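Local coordinates for protein arsenate reductase (arsC) (Archaeoglobus fulgidus, PDB 1Y1L) that probably reduces arsenate to arsenite for arsenical detoxification, using a low-molecular-weight phosphotyrosine phosphatase fold, at residues L3-H8 / D71-V76. Residues are numbered along the deposited sequence; the frame is centred on the assembly and turned at random.
Sequences LFVCIH and DLIVTV. With CD (cadmium ion), chain E.
Strands 3-6 and 73-76 run side by side in the same direction at the middle of the four-stranded parallel sheet, their axes 4.8 Å apart and turned by 25°. Residues L3 and V5 supply the hydrogen bonds from one strand, L72, V74 and V76 from the other. V5 is held through both its N and its O: V5 N gives a nearly straight bond (165°) to V74 O at 3.2 Å, and V5 O receives V76 N at 3.0 Å, each donor lying almost along the C=O axis. Toward the N-terminal end the ladder loosens; V74 N reaches L3 O at 2.9 Å, but the bond is bent to 122° and weak. L3 N also hydrogen-bonds L72 O, although the place of that oxygen is less sure.

On the F4 side, V74 CG1 sits over one face of the phenyl ring, nearest CD2 and CE2, the two side chains crossing obliquely; the F20 ring meets the F4 ring, and A16 touches the F4 side chain. On the other face, I73 CG1 is anti to the backbone N, and its CD1 meets V5 CG1, while L3 CB rests 4.0 Å from I73 CG1. L85 packs there against I73 and T75.

Beyond the ladder a cadmium ion, also bound by E35 of the second subunit, is modelled over the H8 ring, close to ND1 and NE2; at 2.8 Å resolution this cannot be read as ordinary imidazole coordination. Backbone bonding and buried hydrocarbon thus anchor the strand that delivers C6, probably the nucleophile as in relatives, into the CX5R P-loop ending at R12, beside the strand leading to C77, disulfide-bonded to C82.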
loop_
_atom_site.group_PDB
_atom_site.type_symbol
_atom_site.label_atom_id
_atom_site.label_comp_id
_atom_site.label_asym_id
_atom_site.label_seq_id
_atom_site.Cartn_x
_atom_site.Cartn_y
_atom_site.Cartn_z
ATOM N N LEU A 3 3.863 -3.651 -18.040
ATOM C CA LEU A 3 4.215 -2.227 -17.993
ATOM C C LEU A 3 5.316 -2.014 -16.974
ATOM O O LEU A 3 5.164 -2.352 -15.798
ATOM C CB LEU A 3 3.021 -1.347 -17.608
ATOM C CG LEU A 3 3.026 0.125 -18.054
ATOM C CD1 LEU A 3 1.863 0.878 -17.446
ATOM C CD2 LEU A 3 4.288 0.804 -17.655
ATOM N N PHE A 4 6.435 -1.466 -17.440
ATOM C CA PHE A 4 7.566 -1.169 -16.571
ATOM C C PHE A 4 7.491 0.313 -16.222
ATOM O O PHE A 4 7.620 1.177 -17.099
ATOM C CB PHE A 4 8.871 -1.471 -17.283
ATOM C CG PHE A 4 9.051 -2.912 -17.623
ATOM C CD1 PHE A 4 8.628 -3.408 -18.850
ATOM C CD2 PHE A 4 9.683 -3.762 -16.738
ATOM C CE1 PHE A 4 8.837 -4.745 -19.194
ATOM C CE2 PHE A 4 9.899 -5.104 -17.066
ATOM C CZ PHE A 4 9.478 -5.596 -18.297
ATOM N N VAL A 5 7.211 0.612 -14.960
ATOM C CA VAL A 5 7.120 1.998 -14.554
ATOM C C VAL A 5 8.077 2.333 -13.430
ATOM O O VAL A 5 8.306 1.534 -12.528
ATOM C CB VAL A 5 5.651 2.399 -14.210
ATOM C CG1 VAL A 5 4.858 1.189 -13.802
ATOM C CG2 VAL A 5 5.600 3.455 -13.112
ATOM N N CYS A 6 8.742 3.467 -13.580
ATOM C CA CYS A 6 9.663 3.964 -12.573
ATOM C C CYS A 6 9.266 5.429 -12.362
ATOM O O CYS A 6 8.212 5.868 -12.840
ATOM C CB CYS A 6 11.128 3.818 -13.009
ATOM S SG CYS A 6 11.775 5.246 -13.922
ATOM N N ILE A 7 10.060 6.177 -11.610
ATOM C CA ILE A 7 9.718 7.564 -11.361
ATOM C C ILE A 7 9.813 8.410 -12.616
ATOM O O ILE A 7 8.837 8.606 -13.319
ATOM C CB ILE A 7 10.620 8.201 -10.295
ATOM C CG1 ILE A 7 10.483 7.483 -8.956
ATOM C CG2 ILE A 7 10.289 9.675 -10.148
ATOM C CD1 ILE A 7 11.449 7.998 -7.916
ATOM N N HIS A 8 11.008 8.914 -12.882
ATOM C CA HIS A 8 11.254 9.790 -14.013
ATOM C C HIS A 8 11.191 9.191 -15.445
ATOM O O HIS A 8 11.021 9.933 -16.404
ATOM C CB HIS A 8 12.510 10.607 -13.717
ATOM C CG HIS A 8 13.721 9.775 -13.357
ATOM N ND1 HIS A 8 14.996 10.119 -13.750
ATOM C CD2 HIS A 8 13.853 8.624 -12.654
ATOM C CE1 HIS A 8 15.848 9.201 -13.339
ATOM N NE2 HIS A 8 15.181 8.290 -12.659
ATOM N N ASP A 71 -1.434 -6.407 -18.041
ATOM C CA ASP A 71 -1.789 -7.576 -17.256
ATOM C C ASP A 71 -0.801 -7.921 -16.174
ATOM O O ASP A 71 -0.940 -8.940 -15.487
ATOM C CB ASP A 71 -1.990 -8.761 -18.171
ATOM C CG ASP A 71 -2.991 -8.472 -19.227
ATOM O OD1 ASP A 71 -2.576 -8.017 -20.311
ATOM O OD2 ASP A 71 -4.196 -8.639 -18.951
ATOM N N LEU A 72 0.220 -7.086 -16.056
ATOM C CA LEU A 72 1.266 -7.228 -15.039
ATOM C C LEU A 72 2.077 -5.966 -15.094
ATOM O O LEU A 72 2.770 -5.732 -16.069
ATOM C CB LEU A 72 2.171 -8.439 -15.312
ATOM C CG LEU A 72 3.355 -8.781 -14.396
ATOM C CD1 LEU A 72 4.649 -8.391 -15.046
ATOM C CD2 LEU A 72 3.216 -8.150 -13.038
ATOM N N ILE A 73 1.907 -5.102 -14.107
ATOM C CA ILE A 73 2.676 -3.874 -14.085
ATOM C C ILE A 73 3.790 -4.014 -13.057
ATOM O O ILE A 73 3.534 -4.125 -11.865
ATOM C CB ILE A 73 1.772 -2.617 -13.870
ATOM C CG1 ILE A 73 2.612 -1.356 -13.638
ATOM C CG2 ILE A 73 0.769 -2.855 -12.770
ATOM C CD1 ILE A 73 2.993 -1.094 -12.188
ATOM N N VAL A 74 5.010 -4.175 -13.558
ATOM C CA VAL A 74 6.192 -4.306 -12.719
ATOM C C VAL A 74 6.674 -2.896 -12.388
ATOM O O VAL A 74 6.825 -2.062 -13.290
ATOM C CB VAL A 74 7.296 -5.108 -13.445
ATOM C CG1 VAL A 74 7.214 -4.873 -14.929
ATOM C CG2 VAL A 74 8.670 -4.720 -12.933
ATOM N N THR A 75 6.862 -2.627 -11.098
ATOM C CA THR A 75 7.314 -1.313 -10.630
ATOM C C THR A 75 8.783 -1.331 -10.194
ATOM O O THR A 75 9.175 -2.094 -9.303
ATOM C CB THR A 75 6.429 -0.796 -9.462
ATOM O OG1 THR A 75 5.149 -0.400 -9.964
ATOM C CG2 THR A 75 7.068 0.400 -8.781
ATOM N N VAL A 76 9.603 -0.525 -10.860
ATOM C CA VAL A 76 11.017 -0.440 -10.518
ATOM C C VAL A 76 11.167 0.589 -9.399
ATOM O O VAL A 76 11.187 1.804 -9.646
ATOM C CB VAL A 76 11.885 -0.046 -11.736
ATOM C CG1 VAL A 76 13.312 0.166 -11.310
ATOM C CG2 VAL A 76 11.847 -1.144 -12.773
HETATM CD CD CD E . 14.946 10.357 -11.511
#